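Local coordinates for ribosomal protein uL16 3-hydroxylase (Escherichia coli, PDB 4CCL) that catalyses, as an iron- and 2-oxoglutarate-dependent oxygenase, the 3-hydroxylation of an arginine side chain in ribosomal protein uL16, at residues 15-20 with 128-133; 47-52 with 87-92; 140-145 with 195-200; 201-206 with 274-279. All coordinates share one frame; numbering follows the deposited sequence.

Interaction 1. Residues 15-20 with 128-133. With SO4 (sulfate ion), chain M.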
# COMPACT_ATOMS: atom_id res chain seq x y z
N ARG B 15 -25.13 -4.43 27.81
CA ARG B 15 -26.35 -4.50 26.99
C ARG B 15 -26.38 -3.69 25.69
O ARG B 15 -26.99 -4.09 24.70
CB ARG B 15 -27.59 -4.22 27.84
CG ARG B 15 -27.78 -5.23 28.96
CD ARG B 15 -29.13 -5.09 29.63
NE ARG B 15 -29.32 -3.78 30.24
CZ ARG B 15 -30.14 -2.85 29.76
NH1 ARG B 15 -30.84 -3.09 28.66
NH2 ARG B 15 -30.25 -1.68 30.37
N HIS B 16 -25.72 -2.53 25.70
CA HIS B 16 -25.91 -1.52 24.66
C HIS B 16 -24.77 -1.35 23.66
O HIS B 16 -24.98 -1.46 22.45
CB HIS B 16 -26.42 -0.20 25.23
CG HIS B 16 -27.87 -0.25 25.62
ND1 HIS B 16 -28.30 -0.10 26.92
CD2 HIS B 16 -28.98 -0.47 24.88
CE1 HIS B 16 -29.61 -0.20 26.97
NE2 HIS B 16 -30.05 -0.43 25.74
N TRP B 17 -23.58 -1.01 24.16
CA TRP B 17 -22.46 -0.62 23.31
C TRP B 17 -22.20 -1.60 22.17
O TRP B 17 -22.09 -2.81 22.37
CB TRP B 17 -21.19 -0.55 24.17
CG TRP B 17 -19.94 -0.37 23.39
CD1 TRP B 17 -19.02 -1.33 23.08
CD2 TRP B 17 -19.47 0.84 22.81
NE1 TRP B 17 -18.00 -0.79 22.34
CE2 TRP B 17 -18.26 0.55 22.16
CE3 TRP B 17 -19.96 2.15 22.77
CZ2 TRP B 17 -17.52 1.52 21.48
CZ3 TRP B 17 -19.22 3.11 22.10
CH2 TRP B 17 -18.02 2.79 21.47
N GLN B 18 -22.12 -1.04 20.96
CA GLN B 18 -21.96 -1.79 19.72
C GLN B 18 -23.08 -2.80 19.47
O GLN B 18 -22.90 -3.76 18.73
CB GLN B 18 -20.60 -2.49 19.69
CG GLN B 18 -19.43 -1.58 19.38
CD GLN B 18 -19.07 -1.58 17.91
OE1 GLN B 18 -18.99 -2.64 17.28
NE2 GLN B 18 -18.86 -0.40 17.35
N LYS B 19 -24.24 -2.57 20.09
CA LYS B 19 -25.37 -3.48 19.93
C LYS B 19 -26.67 -2.75 19.60
O LYS B 19 -27.19 -2.86 18.49
CB LYS B 19 -25.56 -4.33 21.19
CG LYS B 19 -24.30 -5.07 21.62
CD LYS B 19 -24.52 -5.83 22.91
CE LYS B 19 -23.19 -6.24 23.53
NZ LYS B 19 -22.43 -5.05 24.01
N ARG B 20 -27.18 -2.00 20.57
CA ARG B 20 -28.48 -1.34 20.45
C ARG B 20 -28.37 0.12 20.86
O ARG B 20 -27.61 0.46 21.77
CB ARG B 20 -29.52 -2.03 21.33
CG ARG B 20 -29.63 -3.53 21.11
CD ARG B 20 -30.05 -3.86 19.69
NE ARG B 20 -31.40 -3.38 19.39
CZ ARG B 20 -31.95 -3.41 18.18
NH1 ARG B 20 -31.26 -3.89 17.15
NH2 ARG B 20 -33.18 -2.96 18.00
N GLN B 128 -20.81 4.83 10.07
CA GLN B 128 -20.06 3.59 10.28
C GLN B 128 -19.48 3.53 11.69
O GLN B 128 -18.75 2.59 12.03
CB GLN B 128 -18.97 3.39 9.23
CG GLN B 128 -19.49 2.91 7.88
CD GLN B 128 -20.38 1.69 7.99
OE1 GLN B 128 -21.42 1.61 7.33
NE2 GLN B 128 -19.98 0.73 8.83
N TYR B 129 -19.79 4.53 12.50
CA TYR B 129 -19.21 4.63 13.83
C TYR B 129 -20.24 4.86 14.94
O TYR B 129 -21.34 5.34 14.68
CB TYR B 129 -18.17 5.74 13.85
CG TYR B 129 -17.21 5.70 12.69
CD1 TYR B 129 -16.11 4.86 12.70
CD2 TYR B 129 -17.42 6.50 11.57
CE1 TYR B 129 -15.23 4.82 11.63
CE2 TYR B 129 -16.55 6.46 10.50
CZ TYR B 129 -15.46 5.62 10.53
OH TYR B 129 -14.59 5.59 9.46
N ASP B 130 -19.85 4.52 16.16
CA ASP B 130 -20.66 4.80 17.34
C ASP B 130 -20.67 6.30 17.59
O ASP B 130 -19.71 7.00 17.25
CB ASP B 130 -20.09 4.08 18.56
CG ASP B 130 -19.89 2.60 18.32
OD1 ASP B 130 -18.84 2.22 17.75
OD2 ASP B 130 -20.79 1.81 18.70
N VAL B 131 -21.75 6.80 18.18
CA VAL B 131 -21.83 8.21 18.52
C VAL B 131 -22.69 8.44 19.76
O VAL B 131 -23.67 7.72 19.98
CB VAL B 131 -22.35 9.06 17.32
CG1 VAL B 131 -23.81 8.74 17.02
CG2 VAL B 131 -22.16 10.55 17.58
N PHE B 132 -22.30 9.41 20.58
CA PHE B 132 -23.16 9.87 21.66
C PHE B 132 -23.64 11.27 21.31
O PHE B 132 -22.83 12.18 21.13
CB PHE B 132 -22.41 9.90 22.99
CG PHE B 132 -22.14 8.54 23.57
CD1 PHE B 132 -21.00 7.83 23.20
CD2 PHE B 132 -23.01 7.97 24.48
CE1 PHE B 132 -20.74 6.58 23.73
CE2 PHE B 132 -22.76 6.72 25.01
CZ PHE B 132 -21.62 6.02 24.64
N ILE B 133 -24.95 11.47 21.20
CA ILE B 133 -25.46 12.78 20.85
C ILE B 133 -26.09 13.47 22.06
O ILE B 133 -27.14 13.06 22.55
CB ILE B 133 -26.47 12.71 19.69
CG1 ILE B 133 -25.84 12.01 18.49
CG2 ILE B 133 -26.94 14.11 19.32
CD1 ILE B 133 -26.81 11.72 17.36
S SO4 M . -33.21 -0.28 27.61
O1 SO4 M . -32.49 0.51 28.61
O2 SO4 M . -33.17 -1.69 27.99
O3 SO4 M . -34.60 0.16 27.55
O4 SO4 M . -32.60 -0.11 26.30

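Interaction 2. Residues 47-52 with 87-92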
# COMPACT_ATOMS: atom_id res chain seq x y z
N SER B 47 -10.44 29.83 9.47
CA SER B 47 -10.10 29.11 8.24
C SER B 47 -9.50 27.72 8.46
O SER B 47 -9.46 26.91 7.54
CB SER B 47 -9.17 29.95 7.37
OG SER B 47 -7.99 30.31 8.06
N GLU B 48 -9.02 27.44 9.67
CA GLU B 48 -8.41 26.15 9.96
C GLU B 48 -9.45 25.14 10.44
O GLU B 48 -9.15 23.96 10.60
CB GLU B 48 -7.29 26.29 11.00
CG GLU B 48 -6.79 27.72 11.20
CD GLU B 48 -7.63 28.48 12.21
OE1 GLU B 48 -8.07 27.87 13.21
OE2 GLU B 48 -7.84 29.70 12.01
N VAL B 49 -10.66 25.62 10.67
CA VAL B 49 -11.75 24.79 11.15
C VAL B 49 -12.55 24.16 10.01
O VAL B 49 -12.77 24.79 8.97
CB VAL B 49 -12.71 25.62 12.04
CG1 VAL B 49 -13.77 24.73 12.68
CG2 VAL B 49 -11.93 26.36 13.11
N ASP B 50 -12.96 22.91 10.20
CA ASP B 50 -13.86 22.25 9.25
C ASP B 50 -15.28 22.51 9.71
O ASP B 50 -15.70 22.03 10.77
CB ASP B 50 -13.58 20.74 9.22
CG ASP B 50 -14.41 19.99 8.18
OD1 ASP B 50 -15.46 20.51 7.74
OD2 ASP B 50 -14.01 18.87 7.79
N SER B 51 -16.03 23.25 8.90
CA SER B 51 -17.42 23.57 9.21
C SER B 51 -18.25 23.57 7.94
O SER B 51 -17.72 23.72 6.84
CB SER B 51 -17.52 24.92 9.91
OG SER B 51 -17.05 25.97 9.08
N ARG B 52 -19.56 23.38 8.09
CA ARG B 52 -20.46 23.41 6.95
C ARG B 52 -21.88 23.83 7.33
O ARG B 52 -22.32 23.64 8.46
CB ARG B 52 -20.48 22.04 6.25
CG ARG B 52 -20.72 20.86 7.17
CD ARG B 52 -20.38 19.55 6.47
NE ARG B 52 -21.57 18.78 6.11
CZ ARG B 52 -21.54 17.66 5.39
NH1 ARG B 52 -20.39 17.19 4.94
NH2 ARG B 52 -22.67 17.02 5.11
N ASN B 87 -13.35 20.42 20.21
CA ASN B 87 -12.48 20.16 21.36
C ASN B 87 -11.03 20.54 21.09
O ASN B 87 -10.22 20.63 22.02
CB ASN B 87 -12.58 18.69 21.80
CG ASN B 87 -12.37 17.73 20.65
OD1 ASN B 87 -13.03 17.81 19.62
ND2 ASN B 87 -11.44 16.80 20.82
N HIS B 88 -10.70 20.75 19.82
CA HIS B 88 -9.38 21.24 19.44
C HIS B 88 -9.23 22.73 19.78
O HIS B 88 -8.24 23.14 20.37
CB HIS B 88 -9.11 21.01 17.95
CG HIS B 88 -9.01 19.56 17.57
ND1 HIS B 88 -8.50 19.15 16.36
CD2 HIS B 88 -9.35 18.43 18.24
CE1 HIS B 88 -8.54 17.82 16.30
NE2 HIS B 88 -9.05 17.37 17.43
N TRP B 89 -10.23 23.52 19.40
CA TRP B 89 -10.14 24.97 19.52
C TRP B 89 -10.80 25.58 20.78
O TRP B 89 -10.68 26.78 21.01
CB TRP B 89 -10.74 25.62 18.27
CG TRP B 89 -10.53 24.78 17.05
CD1 TRP B 89 -11.38 23.83 16.54
CD2 TRP B 89 -9.39 24.78 16.19
NE1 TRP B 89 -10.84 23.26 15.42
CE2 TRP B 89 -9.60 23.83 15.18
CE3 TRP B 89 -8.19 25.51 16.18
CZ2 TRP B 89 -8.69 23.58 14.17
CZ3 TRP B 89 -7.27 25.26 15.17
CH2 TRP B 89 -7.52 24.30 14.18
N HIS B 90 -11.47 24.74 21.57
CA HIS B 90 -12.18 25.21 22.76
C HIS B 90 -11.95 24.26 23.94
O HIS B 90 -12.30 23.09 23.86
CB HIS B 90 -13.68 25.32 22.45
CG HIS B 90 -14.41 26.32 23.30
ND1 HIS B 90 -15.35 25.95 24.25
CD2 HIS B 90 -14.36 27.67 23.34
CE1 HIS B 90 -15.83 27.03 24.83
NE2 HIS B 90 -15.25 28.09 24.30
N GLU B 91 -11.37 24.77 25.02
CA GLU B 91 -11.11 23.95 26.22
C GLU B 91 -12.38 23.49 26.96
O GLU B 91 -12.50 22.30 27.30
CB GLU B 91 -10.13 24.63 27.19
CG GLU B 91 -8.67 24.65 26.76
CD GLU B 91 -7.75 25.13 27.87
OE1 GLU B 91 -8.05 24.85 29.05
OE2 GLU B 91 -6.73 25.78 27.57
N PRO B 92 -13.32 24.42 27.24
CA PRO B 92 -14.55 23.99 27.91
C PRO B 92 -15.29 22.89 27.16
O PRO B 92 -15.89 22.01 27.79
CB PRO B 92 -15.40 25.27 27.93
CG PRO B 92 -14.40 26.37 27.96
CD PRO B 92 -13.27 25.89 27.09

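Interaction 3. Residues 140-145 with 195-200. With SO4 (sulfate ion), chain L.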
# COMPACT_ATOMS: atom_id res chain seq x y z
N ARG B 140 -34.68 19.04 20.30
CA ARG B 140 -34.74 18.42 18.99
C ARG B 140 -35.54 17.13 19.04
O ARG B 140 -35.60 16.46 20.07
CB ARG B 140 -33.34 18.10 18.46
CG ARG B 140 -32.40 19.27 18.46
CD ARG B 140 -31.11 18.95 17.74
NE ARG B 140 -31.23 19.13 16.30
CZ ARG B 140 -30.36 18.65 15.41
NH1 ARG B 140 -29.32 17.94 15.83
NH2 ARG B 140 -30.54 18.86 14.12
N ARG B 141 -36.18 16.81 17.92
CA ARG B 141 -36.79 15.51 17.75
C ARG B 141 -35.77 14.60 17.11
O ARG B 141 -35.25 14.90 16.03
CB ARG B 141 -38.03 15.62 16.87
CG ARG B 141 -38.74 14.30 16.62
CD ARG B 141 -39.90 14.49 15.67
NE ARG B 141 -40.62 13.25 15.40
CZ ARG B 141 -41.62 13.15 14.53
NH1 ARG B 141 -42.02 14.21 13.85
NH2 ARG B 141 -42.22 11.98 14.35
N TRP B 142 -35.46 13.51 17.79
CA TRP B 142 -34.55 12.49 17.29
C TRP B 142 -35.29 11.18 17.01
O TRP B 142 -36.13 10.73 17.80
CB TRP B 142 -33.39 12.25 18.25
CG TRP B 142 -32.25 13.19 18.02
CD1 TRP B 142 -31.94 14.29 18.75
CD2 TRP B 142 -31.28 13.10 16.96
NE1 TRP B 142 -30.82 14.90 18.22
CE2 TRP B 142 -30.41 14.20 17.14
CE3 TRP B 142 -31.07 12.22 15.90
CZ2 TRP B 142 -29.34 14.42 16.27
CZ3 TRP B 142 -30.01 12.45 15.05
CH2 TRP B 142 -29.15 13.55 15.24
N ARG B 143 -34.95 10.59 15.87
CA ARG B 143 -35.54 9.36 15.40
C ARG B 143 -34.45 8.38 14.98
O ARG B 143 -33.50 8.76 14.30
CB ARG B 143 -36.49 9.63 14.22
CG ARG B 143 -37.66 10.54 14.58
CD ARG B 143 -38.54 10.85 13.37
NE ARG B 143 -39.20 9.66 12.85
CZ ARG B 143 -38.83 9.02 11.74
NH1 ARG B 143 -37.81 9.47 11.02
NH2 ARG B 143 -39.49 7.94 11.34
N VAL B 144 -34.57 7.14 15.42
CA VAL B 144 -33.64 6.09 15.04
C VAL B 144 -34.43 4.88 14.55
O VAL B 144 -35.36 4.42 15.21
CB VAL B 144 -32.75 5.65 16.22
CG1 VAL B 144 -31.64 4.74 15.72
CG2 VAL B 144 -32.17 6.86 16.93
N GLY B 145 -34.05 4.36 13.38
CA GLY B 145 -34.70 3.19 12.83
C GLY B 145 -33.94 1.92 13.13
O GLY B 145 -32.81 1.96 13.62
N ALA B 195 -31.44 24.93 18.78
CA ALA B 195 -30.81 23.79 19.42
C ALA B 195 -29.30 23.65 19.23
O ALA B 195 -28.75 23.99 18.18
CB ALA B 195 -31.50 22.52 19.00
N MSE B 196 -28.65 23.14 20.27
CA MSE B 196 -27.23 22.81 20.23
C MSE B 196 -27.05 21.32 20.54
O MSE B 196 -27.54 20.82 21.55
CB MSE B 196 -26.45 23.65 21.24
CG MSE B 196 -26.33 25.12 20.85
SE MSE B 196 -24.84 25.44 19.64
CE MSE B 196 -23.48 25.87 20.97
N ASN B 197 -26.35 20.62 19.65
CA ASN B 197 -26.07 19.20 19.83
C ASN B 197 -24.58 18.92 19.84
O ASN B 197 -23.83 19.48 19.03
CB ASN B 197 -26.76 18.37 18.75
CG ASN B 197 -28.16 17.93 19.16
OD1 ASN B 197 -28.69 16.95 18.63
ND2 ASN B 197 -28.76 18.64 20.11
N TYR B 198 -24.16 18.06 20.75
CA TYR B 198 -22.75 17.73 20.88
C TYR B 198 -22.55 16.25 20.63
O TYR B 198 -22.91 15.41 21.45
CB TYR B 198 -22.26 18.08 22.29
CG TYR B 198 -22.59 19.50 22.70
CD1 TYR B 198 -23.84 19.83 23.19
CD2 TYR B 198 -21.64 20.51 22.58
CE1 TYR B 198 -24.15 21.12 23.56
CE2 TYR B 198 -21.93 21.80 22.95
CZ TYR B 198 -23.19 22.10 23.44
OH TYR B 198 -23.50 23.39 23.81
N SER B 199 -21.92 15.94 19.51
CA SER B 199 -21.69 14.56 19.13
C SER B 199 -20.28 14.12 19.50
O SER B 199 -19.30 14.65 18.97
CB SER B 199 -21.96 14.35 17.64
OG SER B 199 -23.32 14.62 17.33
N VAL B 200 -20.20 13.16 20.41
CA VAL B 200 -18.93 12.54 20.75
C VAL B 200 -18.85 11.37 19.81
O VAL B 200 -19.61 10.40 19.93
CB VAL B 200 -18.93 11.99 22.18
CG1 VAL B 200 -17.58 11.35 22.50
CG2 VAL B 200 -19.25 13.09 23.18
S SO4 L . -26.48 16.61 14.00
O1 SO4 L . -26.06 16.96 15.36
O2 SO4 L . -25.95 15.30 13.64
O3 SO4 L . -27.94 16.55 13.94
O4 SO4 L . -25.98 17.62 13.08

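Interaction 4. Residues 201-206 with 274-279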
# COMPACT_ATOMS: atom_id res chain seq x y z
N GLY B 201 -17.93 11.46 18.86
CA GLY B 201 -17.81 10.47 17.81
C GLY B 201 -16.74 9.46 18.13
O GLY B 201 -15.86 9.69 18.96
N PHE B 202 -16.82 8.32 17.45
CA PHE B 202 -15.83 7.27 17.62
C PHE B 202 -15.27 6.85 16.27
O PHE B 202 -15.82 7.19 15.22
CB PHE B 202 -16.43 6.08 18.37
CG PHE B 202 -16.64 6.34 19.84
CD1 PHE B 202 -17.71 7.09 20.28
CD2 PHE B 202 -15.74 5.85 20.78
CE1 PHE B 202 -17.90 7.34 21.62
CE2 PHE B 202 -15.92 6.10 22.12
CZ PHE B 202 -17.01 6.84 22.55
N ARG B 203 -14.15 6.13 16.30
CA ARG B 203 -13.47 5.76 15.07
C ARG B 203 -12.98 4.32 15.14
O ARG B 203 -12.38 3.91 16.13
CB ARG B 203 -12.30 6.70 14.82
CG ARG B 203 -11.46 6.96 16.06
CD ARG B 203 -10.35 7.96 15.80
NE ARG B 203 -9.38 7.47 14.83
CZ ARG B 203 -8.22 8.06 14.57
NH1 ARG B 203 -7.88 9.17 15.22
NH2 ARG B 203 -7.39 7.55 13.67
N ALA B 204 -13.26 3.56 14.10
CA ALA B 204 -12.66 2.24 13.97
C ALA B 204 -12.21 2.05 12.53
O ALA B 204 -12.91 2.45 11.60
CB ALA B 204 -13.66 1.17 14.36
N PRO B 205 -11.03 1.44 12.35
CA PRO B 205 -10.49 1.19 11.01
C PRO B 205 -11.14 -0.01 10.35
O PRO B 205 -11.63 -0.89 11.04
CB PRO B 205 -9.01 0.90 11.30
CG PRO B 205 -9.02 0.28 12.66
CD PRO B 205 -10.12 0.99 13.42
N ASN B 206 -11.13 -0.05 9.02
CA ASN B 206 -11.46 -1.28 8.32
C ASN B 206 -10.18 -1.94 7.81
O ASN B 206 -9.09 -1.39 7.99
CB ASN B 206 -12.48 -1.04 7.20
CG ASN B 206 -12.08 0.09 6.26
OD1 ASN B 206 -10.90 0.32 6.01
ND2 ASN B 206 -13.08 0.78 5.72
N GLN B 274 -2.56 9.48 15.53
CA GLN B 274 -2.84 10.65 14.70
C GLN B 274 -4.33 10.99 14.70
O GLN B 274 -5.18 10.10 14.69
CB GLN B 274 -2.34 10.43 13.27
CG GLN B 274 -1.12 11.25 12.90
CD GLN B 274 -0.31 10.64 11.77
OE1 GLN B 274 0.13 11.33 10.86
NE2 GLN B 274 -0.11 9.32 11.84
N SER B 275 -4.64 12.28 14.71
CA SER B 275 -6.03 12.74 14.73
C SER B 275 -6.60 12.91 13.32
O SER B 275 -5.90 13.33 12.40
CB SER B 275 -6.14 14.06 15.50
OG SER B 275 -7.48 14.53 15.51
N ARG B 276 -7.87 12.57 13.16
CA ARG B 276 -8.55 12.68 11.87
C ARG B 276 -8.83 14.13 11.49
O ARG B 276 -9.18 14.42 10.34
CB ARG B 276 -9.85 11.87 11.87
CG ARG B 276 -9.65 10.36 11.79
CD ARG B 276 -10.97 9.59 11.92
NE ARG B 276 -11.87 9.82 10.79
CZ ARG B 276 -12.92 10.62 10.82
NH1 ARG B 276 -13.22 11.29 11.93
NH2 ARG B 276 -13.69 10.76 9.75
N HIS B 277 -8.69 15.05 12.44
CA HIS B 277 -8.88 16.47 12.17
C HIS B 277 -7.63 17.27 12.53
O HIS B 277 -6.80 16.82 13.31
CB HIS B 277 -10.09 17.01 12.92
CG HIS B 277 -11.36 16.26 12.66
ND1 HIS B 277 -11.88 15.35 13.56
CD2 HIS B 277 -12.20 16.27 11.60
CE1 HIS B 277 -12.99 14.84 13.07
NE2 HIS B 277 -13.21 15.38 11.88
N GLU B 278 -7.52 18.47 11.97
CA GLU B 278 -6.37 19.33 12.19
C GLU B 278 -6.29 19.82 13.64
O GLU B 278 -7.25 20.40 14.16
CB GLU B 278 -6.39 20.51 11.22
CG GLU B 278 -5.21 21.46 11.36
CD GLU B 278 -5.14 22.48 10.24
OE1 GLU B 278 -6.02 23.36 10.18
OE2 GLU B 278 -4.20 22.39 9.43
N LEU B 279 -5.15 19.59 14.27
CA LEU B 279 -4.88 20.11 15.61
C LEU B 279 -4.56 21.61 15.55
O LEU B 279 -4.19 22.13 14.50
CB LEU B 279 -3.71 19.36 16.27
CG LEU B 279 -3.95 17.92 16.76
CD1 LEU B 279 -5.24 17.83 17.57
CD2 LEU B 279 -3.94 16.90 15.63
O HOH W 1 -9.26 11.64 16.12

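Interaction 1. Residues 15-20 with 128-133
Gln18 and Asp130 mark the nearest approach of the two backbones, their CA atoms 7.1 Å apart. Residues 15-20 turn sharply after helix 9-15, with His16 O accepting from both Lys19 N and Arg20 N, and Gln18 takes a left-handed backbone conformation within this turn. The facing segment runs from a loop into strand 131-135. Trp17 lays the six-membered part of its indole along the Asp130 side chain: CH2 lies 3.7 Å from Asp130 CG, and ring and carboxylate planes are only 17° apart, so the carboxylate lies nearly flat over one ring face. CG of Trp17 is anti to its backbone N (chi1 171°), which swings the indole toward the strand, where CZ3 also touches Phe132 CE1 at 4.1 Å. The contact packs the loop after helix 9-15 on the strand 131-135 side of the JmjC double-stranded beta-helix; Asp130 follows closely in sequence on the iron ligand Asp127. The Gln18 side chain, bent at chi2, crosses Asp130 at about a right angle, and NE2 donates in a somewhat bent bond to Asp130 OD1 (2.7 Å) on the syn side of the carboxylate, with the acceptor in the amide plane. The buried charge is also met by Arg107 at OD1 and by the hydroxyl of Tyr180 at OD2. A leucine in place of Gln18 is likely to leave OD1 without its amide donor, though Arg107 would remain. Trp17 NE1 is hydrogen-bonded to OD1 of Asp230 of the second subunit. A sulfate, probably from the crystallisation liquor, accepts from Arg15 NH1 (2.8 Å to O2) and His16 NE2 (2.6 Å to O4).

Interaction 2. Residues 47-52 with 87-92
Val49 and Trp89 form the close-packed half of this contact, while Glu48 lies along its solvent-facing border. The two backbones stay well apart, with 8.5 Å between the CA atoms of Val49 and Trp89, and the broad indole fills the distance. Methyl CG2 of Val49 sits over the five-membered ring, 4.1 Å from its centroid and 13° off the ring normal, a CH-pi contact in which a branched aliphatic side chain suits a flat aromatic face. With CG1 of Val49 anti to the backbone N (chi1 -174°), CG2 lies beside that N and becomes the branch presented to the ring. The opposite face of the indole is covered by its own neighbour, His88 CB lying 3.8 Å above the plane, so that Trp89 is held from both sides. The contact joins the loop between helix 37-45 and strand 51-57 of the large beta-sheet to the short, weakly bonded helix 86-89. Leu43 of helix 37-45 packs against both Val49 and Trp89, and Val83 of the adjacent strand adds to the apolar cover of Val49. Toward solvent the fit changes character. Glu48 is exposed, and its carboxylate can stay solvated at this rim while its carbons lie against the indole. The Glu48 chain folds back at chi2 and brings OE1 to 3.4 Å from Trp89 CZ3, approaching obliquely with carboxylate and ring planes 61° apart. CB of Glu48 touches CH2 of Trp89 at 3.8 Å, and Glu48 O lies 3.6 Å from CZ2 of the same indole.

Interaction 3. Residues 140-145 with 195-200
Arg140, Trp142 and Asn197 line the interior of the JmjC double-stranded beta-helix, where strand 140-145 of the smaller sheet faces strand 195-202 of the larger one across the barrel. Arg140 is inferred to bind substrate, consistent with the basic residue that receives the 2-oxoglutarate carboxylate in enzymes of this class. The strand axes come within 9.4 Å at 43° to each other, too far apart for backbone pairing, so side chains span the gap. At the start of both segments, the aliphatic part of Arg140 rests on Ala195, CG to CB 3.4 Å; a small residue here leaves room for the arginine to pass. The chain then bends at chi3 (84°) and carries the guanidinium toward the barrel's interior. Its NH1 serves two acceptors, donating to Asn197 OD1 at 3.0 Å and to sulfate O3 at 2.7 Å, both lying near the guanidinium plane. The sulfate, probably from the crystallisation liquor, is also held by Ser114 OG and may mimic a bound carboxylate. Its O3 lies 3.5 Å from Trp142 CZ2. Asn197 OD1 is gripped twice: Trp142 NE1 donates to it at 3.0 Å in the carbonyl plane, with ring and amide only 13° from coplanar, whereas Arg140 NH1 comes from well above that plane. An asparagine suits this place because it offers an acceptor to both donors and still has an amide NH2 whose bonds help fix its rotation. That ND2 donates to Gln135 OE1 and, in an almost straight bond of 2.9 Å, to O of Met196 (selenomethionine here), though ND2 stands above the plane of that carbonyl.

Interaction 4. Residues 201-206 with 274-279
Arg203 spans the space to the facing loop, its CA 9.1 Å from that of Arg276, by sending its guanidinium edge-on to a backbone carbonyl. NH1 donates to Gln274 O at 2.9 Å, nearly straight and in the planes of both guanidinium and carbonyl. The chain leaves the backbone with CG between N and the carbonyl carbon (chi1 45°), runs extended through chi2 (-176°) and bends at chi3 (-64°), which turns the flat group toward residues 274-276. There Arg276 CG sits over the centre of one guanidinium face, 3.9 Å from Arg203 CZ, and the two chains slide past each other in opposite directions. Arg203 supplies reach and an in-plane donor; Arg276 supplies a long aliphatic stem to cover its face and a charge for Asp109. The like charges are near each other, Arg203 NE to Arg276 NE 5.3 Å, but Arg276 turns its end to a salt bridge with Asp109. A water makes weak bonds to Arg203 NH1 (3.0 Å) and Arg276 N (3.4 Å). Replacing Arg203 by a leucine would probably leave Gln274 O without its donor and Arg276 CG without the flat surface it covers. The contact joins the end of strand 195-202 and the chain after it, in the JmjC domain, to the loop between helices 263-272 and 290-298 within the ROXA-like winged-helix region, with strand 108-116 beside both and helix 86-89 against Ser275 and His277.

Overall arrangement
All four contacts reach the larger beta-sheet, to which the JmjC fold contributes. Interaction 3 lies in the presumed substrate pocket, and interaction 1 flanks it, their centres about 14 Å apart; Phe132 O meets Val200 N at 2.9 Å, probably a hydrogen bond between adjacent strands, and the Asp130 side chain is about 8 Å from that of the iron ligand Asp127. Strand 195-202 then runs from interaction 3 into interaction 4, its centre about 21 Å from that of interaction 3. Interactions 1 and 4 both touch the second subunit of the homodimer. Interaction 2, remote from the annotated sites, meets interaction 4 where His88 ND1 lies 2.8 Å from Glu278 O.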